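Local coordinates for protein Esterase/lipase (Uncultured bacterium, PDB 3K6K) that probably hydrolyses carboxylic ester bonds as a bacterial member of the hormone-sensitive lipase family with an alpha/beta hydrolase fold, at residues T61-G66 against C70-T75; G94-H99 against L114-Y119. One frame throughout, in Å; residues are numbered along the deposited sequence.

Contact 1: residues T61-G66 against C70-T75; sequences TLTDLG and CIRQAT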
ATOM      1  N   THR A  61     -15.256  -4.426 -30.017  1.00 24.21           N
ATOM      2  CA  THR A  61     -16.664  -4.717 -30.298  1.00 24.48           C
ATOM      3  C   THR A  61     -17.641  -3.716 -29.601  1.00 25.16           C
ATOM      4  O   THR A  61     -17.576  -3.483 -28.373  1.00 24.61           O
ATOM      5  CB  THR A  61     -16.915  -6.178 -29.992  1.00 24.82           C
ATOM      6  OG1 THR A  61     -15.959  -6.976 -30.710  1.00 25.59           O
ATOM      7  CG2 THR A  61     -18.318  -6.606 -30.352  1.00 24.59           C
ATOM      8  N   LEU A  62     -18.517  -3.080 -30.370  1.00 25.85           N
ATOM      9  CA  LEU A  62     -19.450  -2.091 -29.762  1.00 28.11           C
ATOM     10  C   LEU A  62     -20.651  -2.878 -29.219  1.00 29.21           C
ATOM     11  O   LEU A  62     -21.352  -3.542 -29.981  1.00 30.99           O
ATOM     12  CB  LEU A  62     -19.911  -0.997 -30.756  1.00 28.01           C
ATOM     13  CG  LEU A  62     -19.150  -0.494 -32.029  1.00 29.29           C
ATOM     14  CD1 LEU A  62     -19.614   0.953 -32.411  1.00 31.17           C
ATOM     15  CD2 LEU A  62     -17.618  -0.509 -31.994  1.00 29.68           C
ATOM     16  N   THR A  63     -20.870  -2.891 -27.910  1.00 29.17           N
ATOM     17  CA  THR A  63     -21.979  -3.707 -27.406  1.00 28.29           C
ATOM     18  C   THR A  63     -22.704  -3.049 -26.225  1.00 28.23           C
ATOM     19  O   THR A  63     -22.658  -1.815 -26.083  1.00 27.43           O
ATOM     20  CB  THR A  63     -21.579  -5.214 -27.189  1.00 27.46           C
ATOM     21  OG1 THR A  63     -22.690  -5.914 -26.638  1.00 28.18           O
ATOM     22  CG2 THR A  63     -20.388  -5.385 -26.241  1.00 28.39           C
ATOM     23  N   ASP A  64     -23.431  -3.852 -25.444  1.00 28.49           N
ATOM     24  CA  ASP A  64     -24.056  -3.387 -24.203  1.00 29.14           C
ATOM     25  C   ASP A  64     -23.956  -4.448 -23.079  1.00 28.37           C
ATOM     26  O   ASP A  64     -23.778  -5.668 -23.339  1.00 27.97           O
ATOM     27  CB  ASP A  64     -25.524  -2.996 -24.426  1.00 30.60           C
ATOM     28  CG  ASP A  64     -26.468  -4.212 -24.388  1.00 34.17           C
ATOM     29  OD1 ASP A  64     -26.526  -4.894 -25.432  1.00 36.17           O
ATOM     30  OD2 ASP A  64     -27.130  -4.486 -23.331  1.00 36.92           O
ATOM     31  N   LEU A  65     -24.053  -3.990 -21.840  1.00 27.12           N
ATOM     32  CA  LEU A  65     -24.202  -4.907 -20.729  1.00 27.23           C
ATOM     33  C   LEU A  65     -25.388  -4.392 -19.998  1.00 27.17           C
ATOM     34  O   LEU A  65     -25.325  -3.275 -19.443  1.00 26.30           O
ATOM     35  CB  LEU A  65     -22.991  -4.916 -19.792  1.00 26.98           C
ATOM     36  CG  LEU A  65     -21.843  -5.835 -20.166  1.00 29.07           C
ATOM     37  CD1 LEU A  65     -20.533  -5.381 -19.432  1.00 32.02           C
ATOM     38  CD2 LEU A  65     -22.157  -7.313 -19.883  1.00 27.87           C
ATOM     39  N   GLY A  66     -26.477  -5.173 -20.030  1.00 26.78           N
ATOM     40  CA  GLY A  66     -27.713  -4.774 -19.366  1.00 28.30           C
ATOM     41  C   GLY A  66     -28.256  -3.399 -19.757  1.00 28.56           C
ATOM     42  O   GLY A  66     -28.790  -2.662 -18.919  1.00 27.86           O
ATOM     43  N   CYS A  70     -21.239  -0.292 -24.173  1.00 25.15           N
ATOM     44  CA  CYS A  70     -19.886  -0.506 -23.829  1.00 26.22           C
ATOM     45  C   CYS A  70     -19.061  -0.901 -25.012  1.00 24.93           C
ATOM     46  O   CYS A  70     -19.594  -1.349 -26.022  1.00 26.58           O
ATOM     47  CB  CYS A  70     -19.785  -1.542 -22.678  1.00 27.39           C
ATOM     48  SG  CYS A  70     -20.136  -3.257 -23.135  1.00 34.43           S
ATOM     49  N   ILE A  71     -17.756  -0.721 -24.900  1.00 24.13           N
ATOM     50  CA  ILE A  71     -16.849  -1.251 -25.878  1.00 24.25           C
ATOM     51  C   ILE A  71     -16.182  -2.462 -25.260  1.00 25.13           C
ATOM     52  O   ILE A  71     -15.450  -2.341 -24.273  1.00 26.88           O
ATOM     53  CB  ILE A  71     -15.784  -0.222 -26.318  1.00 24.58           C
ATOM     54  CG1 ILE A  71     -16.432   0.998 -26.952  1.00 22.23           C
ATOM     55  CG2 ILE A  71     -14.721  -0.874 -27.235  1.00 19.46           C
ATOM     56  CD1 ILE A  71     -15.365   2.111 -27.273  1.00 23.39           C
ATOM     57  N   ARG A  72     -16.455  -3.628 -25.835  1.00 25.09           N
ATOM     58  CA  ARG A  72     -15.853  -4.869 -25.424  1.00 25.08           C
ATOM     59  C   ARG A  72     -14.546  -5.005 -26.173  1.00 24.72           C
ATOM     60  O   ARG A  72     -14.465  -4.628 -27.358  1.00 24.96           O
ATOM     61  CB  ARG A  72     -16.804  -6.016 -25.755  1.00 25.93           C
ATOM     62  CG  ARG A  72     -16.353  -7.367 -25.267  1.00 27.42           C
ATOM     63  CD  ARG A  72     -17.364  -8.489 -25.520  1.00 32.74           C
ATOM     64  NE  ARG A  72     -17.212  -9.096 -26.837  1.00 36.72           N
ATOM     65  CZ  ARG A  72     -18.210  -9.208 -27.708  1.00 40.29           C
ATOM     66  NH1 ARG A  72     -19.437  -8.767 -27.380  1.00 39.88           N
ATOM     67  NH2 ARG A  72     -17.984  -9.775 -28.894  1.00 42.09           N
ATOM     68  N   GLN A  73     -13.525  -5.537 -25.496  1.00 23.95           N
ATOM     69  CA  GLN A  73     -12.148  -5.471 -25.973  1.00 22.87           C
ATOM     70  C   GLN A  73     -11.439  -6.752 -25.594  1.00 24.44           C
ATOM     71  O   GLN A  73     -11.502  -7.207 -24.417  1.00 24.14           O
ATOM     72  CB  GLN A  73     -11.408  -4.246 -25.345  1.00 22.84           C
ATOM     73  CG  GLN A  73     -12.216  -2.952 -25.329  1.00 18.78           C
ATOM     74  CD  GLN A  73     -11.552  -1.724 -24.687  1.00 18.48           C
ATOM     75  OE1 GLN A  73     -12.262  -0.798 -24.249  1.00 22.48           O
ATOM     76  NE2 GLN A  73     -10.230  -1.667 -24.678  1.00 11.69           N
ATOM     77  N   ALA A  74     -10.760  -7.332 -26.569  1.00 24.49           N
ATOM     78  CA  ALA A  74     -10.076  -8.602 -26.392  1.00 26.92           C
ATOM     79  C   ALA A  74      -9.252  -9.013 -27.625  1.00 29.35           C
ATOM     80  O   ALA A  74      -9.551  -8.612 -28.781  1.00 29.14           O
ATOM     81  CB  ALA A  74     -11.075  -9.673 -26.091  1.00 26.83           C
ATOM     82  N   THR A  75      -8.261  -9.829 -27.394  1.00 31.72           N
ATOM     83  CA  THR A  75      -7.645 -10.579 -28.429  1.00 34.92           C
ATOM     84  C   THR A  75      -8.410 -11.872 -28.722  1.00 37.70           C
ATOM     85  O   THR A  75      -9.125 -12.398 -27.920  1.00 37.92           O
ATOM     86  CB  THR A  75      -6.185 -10.964 -28.123  1.00 34.91           C
ATOM     87  OG1 THR A  75      -6.116 -11.764 -26.946  1.00 34.36           O
ATOM     88  CG2 THR A  75      -5.352  -9.798 -27.991  1.00 33.03           C
TER
HETATM   89  O   HOH W   1     -15.640  -9.728 -30.457  1.00 49.97           O
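T63 N gives its hydrogen to C70 O at 2.8 Å, nearly straight at 168°. C70 N returns a bond to T63 O, but this donor stands above the carbonyl plane, 48° out of it. The next hydrogen-bonded pair is T61 with R72, where R72 N reaches T61 O at 2.8 Å and T61 N bonds back to R72 O. L62 and I71 form the non-hydrogen-bonded pair between them. There I71 CA sits 3.4 Å from T61 O in a CA-H...O contact. T61, T63, C70 and R72 put their side chains on one face of the sheet. T61 CG2 lies over one face of the R72 guanidinium, offset toward its rim and 3.5 Å from R72 NH2. T61 OG1 stands beside the backbone N (chi1 -53°), which leaves CG2 anti to that nitrogen and over the guanidinium. A water ties T61 OG1 to R72 NH2, which donates to it at 2.8 Å. The methyl T63 CG2 packs obliquely against the arginine chain, 3.7 Å from R72 CB. It also meets C70 SG at 3.8 Å. L65 CG reaches the same sulfur more loosely, and W115 of the neighbouring strand packs on C70 and R72. This is an antiparallel beta hairpin, strands 59-65 and 68-74, at the margin of the alpha/beta hydrolase sheet.

Contact 2: residues G94-H99 against L114-Y119; sequences GSPSTH and LWSLDY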
ATOM      1  N   GLY A  94     -15.212  11.678 -20.163  1.00 19.96           N
ATOM      2  CA  GLY A  94     -14.407  10.528 -20.353  1.00 18.12           C
ATOM      3  C   GLY A  94     -15.298   9.573 -21.092  1.00 17.87           C
ATOM      4  O   GLY A  94     -16.485   9.821 -21.158  1.00 16.50           O
ATOM      5  N   SER A  95     -14.752   8.470 -21.622  1.00 16.23           N
ATOM      6  CA  SER A  95     -15.618   7.497 -22.300  1.00 15.75           C
ATOM      7  C   SER A  95     -14.809   6.267 -22.594  1.00 15.61           C
ATOM      8  O   SER A  95     -13.585   6.275 -22.478  1.00 14.51           O
ATOM      9  CB  SER A  95     -16.100   8.095 -23.622  1.00 16.68           C
ATOM     10  OG  SER A  95     -14.987   8.240 -24.534  1.00 18.88           O
ATOM     11  N   PRO A  96     -15.473   5.188 -23.004  1.00 16.55           N
ATOM     12  CA  PRO A  96     -14.644   4.051 -23.336  1.00 16.33           C
ATOM     13  C   PRO A  96     -13.556   4.398 -24.399  1.00 17.45           C
ATOM     14  O   PRO A  96     -12.396   3.944 -24.287  1.00 17.41           O
ATOM     15  CB  PRO A  96     -15.668   3.051 -23.817  1.00 15.67           C
ATOM     16  CG  PRO A  96     -16.850   3.325 -22.959  1.00 16.17           C
ATOM     17  CD  PRO A  96     -16.899   4.811 -22.835  1.00 15.83           C
ATOM     18  N   SER A  97     -13.901   5.262 -25.354  1.00 18.02           N
ATOM     19  CA  SER A  97     -12.974   5.704 -26.396  1.00 18.74           C
ATOM     20  C   SER A  97     -11.783   6.456 -25.888  1.00 17.82           C
ATOM     21  O   SER A  97     -10.713   6.150 -26.313  1.00 18.48           O
ATOM     22  CB  SER A  97     -13.657   6.549 -27.488  1.00 18.92           C
ATOM     23  OG  SER A  97     -14.584   5.714 -28.165  1.00 22.70           O
ATOM     24  N   THR A  98     -11.969   7.473 -25.052  1.00 18.35           N
ATOM     25  CA  THR A  98     -10.826   8.187 -24.474  1.00 18.45           C
ATOM     26  C   THR A  98      -9.835   7.300 -23.712  1.00 17.92           C
ATOM     27  O   THR A  98      -8.726   7.746 -23.482  1.00 17.78           O
ATOM     28  CB  THR A  98     -11.258   9.192 -23.449  1.00 18.62           C
ATOM     29  OG1 THR A  98     -12.139   8.552 -22.491  1.00 21.09           O
ATOM     30  CG2 THR A  98     -11.952  10.344 -24.116  1.00 19.65           C
ATOM     31  N   HIS A  99     -10.236   6.090 -23.291  1.00 16.64           N
ATOM     32  CA  HIS A  99      -9.386   5.274 -22.388  1.00 16.52           C
ATOM     33  C   HIS A  99      -8.855   4.018 -23.112  1.00 16.80           C
ATOM     34  O   HIS A  99      -8.083   3.195 -22.556  1.00 12.85           O
ATOM     35  CB  HIS A  99     -10.110   4.968 -21.072  1.00 16.12           C
ATOM     36  CG  HIS A  99     -10.189   6.152 -20.163  1.00 17.32           C
ATOM     37  ND1 HIS A  99      -9.725   6.129 -18.857  1.00 20.42           N
ATOM     38  CD2 HIS A  99     -10.582   7.427 -20.398  1.00 18.15           C
ATOM     39  CE1 HIS A  99      -9.881   7.329 -18.318  1.00 19.99           C
ATOM     40  NE2 HIS A  99     -10.409   8.132 -19.230  1.00 19.05           N
ATOM     41  N   LEU A 114     -12.276  -7.344 -21.815  1.00 23.30           N
ATOM     42  CA  LEU A 114     -12.535  -6.189 -21.001  1.00 22.21           C
ATOM     43  C   LEU A 114     -13.754  -5.487 -21.592  1.00 23.32           C
ATOM     44  O   LEU A 114     -13.898  -5.404 -22.798  1.00 25.80           O
ATOM     45  CB  LEU A 114     -11.285  -5.311 -20.978  1.00 20.10           C
ATOM     46  CG  LEU A 114     -11.360  -3.990 -20.230  1.00 17.27           C
ATOM     47  CD1 LEU A 114      -9.960  -3.608 -19.665  1.00 13.26           C
ATOM     48  CD2 LEU A 114     -11.866  -2.907 -21.188  1.00 13.48           C
ATOM     49  N   TRP A 115     -14.626  -4.973 -20.746  1.00 23.16           N
ATOM     50  CA  TRP A 115     -15.872  -4.365 -21.160  1.00 22.77           C
ATOM     51  C   TRP A 115     -15.756  -2.988 -20.562  1.00 22.27           C
ATOM     52  O   TRP A 115     -15.897  -2.859 -19.357  1.00 22.38           O
ATOM     53  CB  TRP A 115     -17.055  -5.036 -20.452  1.00 21.98           C
ATOM     54  CG  TRP A 115     -17.202  -6.499 -20.764  1.00 23.55           C
ATOM     55  CD1 TRP A 115     -16.424  -7.511 -20.306  1.00 23.16           C
ATOM     56  CD2 TRP A 115     -18.192  -7.105 -21.622  1.00 23.40           C
ATOM     57  NE1 TRP A 115     -16.855  -8.710 -20.807  1.00 25.13           N
ATOM     58  CE2 TRP A 115     -17.943  -8.493 -21.620  1.00 23.91           C
ATOM     59  CE3 TRP A 115     -19.266  -6.597 -22.399  1.00 24.52           C
ATOM     60  CZ2 TRP A 115     -18.717  -9.413 -22.384  1.00 22.32           C
ATOM     61  CZ3 TRP A 115     -20.058  -7.495 -23.137  1.00 23.36           C
ATOM     62  CH2 TRP A 115     -19.776  -8.904 -23.122  1.00 22.76           C
ATOM     63  N   SER A 116     -15.488  -1.983 -21.394  1.00 21.47           N
ATOM     64  CA  SER A 116     -15.334  -0.630 -20.906  1.00 20.35           C
ATOM     65  C   SER A 116     -16.664   0.094 -20.950  1.00 20.40           C
ATOM     66  O   SER A 116     -17.233   0.388 -22.033  1.00 20.91           O
ATOM     67  CB  SER A 116     -14.200   0.110 -21.653  1.00 20.38           C
ATOM     68  OG  SER A 116     -14.047   1.438 -21.152  1.00 17.98           O
ATOM     69  N   LEU A 117     -17.191   0.365 -19.769  1.00 19.67           N
ATOM     70  CA  LEU A 117     -18.562   0.798 -19.691  1.00 20.30           C
ATOM     71  C   LEU A 117     -18.708   2.235 -20.077  1.00 19.95           C
ATOM     72  O   LEU A 117     -17.929   3.026 -19.632  1.00 19.92           O
ATOM     73  CB  LEU A 117     -19.088   0.601 -18.284  1.00 19.97           C
ATOM     74  CG  LEU A 117     -20.584   0.782 -18.197  1.00 22.05           C
ATOM     75  CD1 LEU A 117     -21.223  -0.548 -18.636  1.00 18.66           C
ATOM     76  CD2 LEU A 117     -21.036   1.215 -16.792  1.00 23.05           C
ATOM     77  N   ASP A 118     -19.708   2.576 -20.905  1.00 20.74           N
ATOM     78  CA  ASP A 118     -20.111   3.995 -21.102  1.00 21.45           C
ATOM     79  C   ASP A 118     -21.183   4.405 -20.091  1.00 21.44           C
ATOM     80  O   ASP A 118     -22.296   4.801 -20.466  1.00 22.42           O
ATOM     81  CB  ASP A 118     -20.589   4.260 -22.558  1.00 22.18           C
ATOM     82  CG  ASP A 118     -20.328   5.697 -23.048  1.00 22.61           C
ATOM     83  OD1 ASP A 118     -20.342   6.694 -22.291  1.00 24.07           O
ATOM     84  OD2 ASP A 118     -20.085   5.821 -24.246  1.00 26.56           O
ATOM     85  N   TYR A 119     -20.878   4.289 -18.798  1.00 20.68           N
ATOM     86  CA  TYR A 119     -21.828   4.734 -17.765  1.00 19.06           C
ATOM     87  C   TYR A 119     -22.193   6.172 -18.008  1.00 18.83           C
ATOM     88  O   TYR A 119     -21.469   6.870 -18.656  1.00 16.97           O
ATOM     89  CB  TYR A 119     -21.269   4.572 -16.337  1.00 18.22           C
ATOM     90  CG  TYR A 119     -20.081   5.430 -16.032  1.00 16.13           C
ATOM     91  CD1 TYR A 119     -20.247   6.730 -15.557  1.00 16.13           C
ATOM     92  CD2 TYR A 119     -18.793   4.945 -16.181  1.00 14.15           C
ATOM     93  CE1 TYR A 119     -19.142   7.521 -15.287  1.00 16.63           C
ATOM     94  CE2 TYR A 119     -17.650   5.745 -15.910  1.00 16.05           C
ATOM     95  CZ  TYR A 119     -17.853   7.013 -15.487  1.00 18.05           C
ATOM     96  OH  TYR A 119     -16.772   7.786 -15.200  1.00 25.15           O
TER
HETATM   97  O   HOH W   2     -11.961   1.932 -22.647  1.00 11.24           O
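P96 packs against S116 and D118 within a beta-alpha-beta unit of the alpha/beta hydrolase fold. The unit runs from strand 82-86 through helix 96-110 to strand 113-117, and the contact sets the start of the helix against the end of the last strand. S95 comes first, at the N-cap of the helix. Its OG accepts T98 N at 3.2 Å in a nearly straight capping bond (173°), and E46 also bonds this hydroxyl. P96 follows and makes the close contacts with the strand through its ring. P96 CG lies 3.1 Å from S116 O and also approaches L117 O. These are contacts of a ring carbon with two carbonyl oxygens, and no direct hydrogen bond joins the segments. On the next ring atom, P96 CD meets D118 CG at 3.5 Å, the two side chains crossing at about a right angle. S97 turns to helix 38-49, where it touches E46. T98 then closes the first turn a second way, as its OG1 donates to S95 O at 2.7 Å. H99 N completes the turn with a backbone bond to P96 O. P96 O also takes a hydrogen from a water at 2.6 Å. S116 OG, anti to its own backbone N (chi1 -179°), reaches the proline, 3.5 Å from P96 CB, and donates to the same water at 2.6 Å.

In the fold
Contacts 1 and 2 follow one another along the chain, and their centres lie about 9 Å apart. They share the central sheet, where strand 68-74 of contact 1 runs antiparallel beside strand 113-117 of contact 2. Two probable hydrogen bonds join them: L114 N to Q73 O at 2.7 Å and S116 N to I71 O at 2.9 Å. The side chain of I71 also touches P96 and S97, while Q73 NE2 bonds T103 of helix 96-110. The hairpin thus meets both the strand and the helix of contact 2. The probable catalytic triad, S157, E251 and H281, belongs to neither contact.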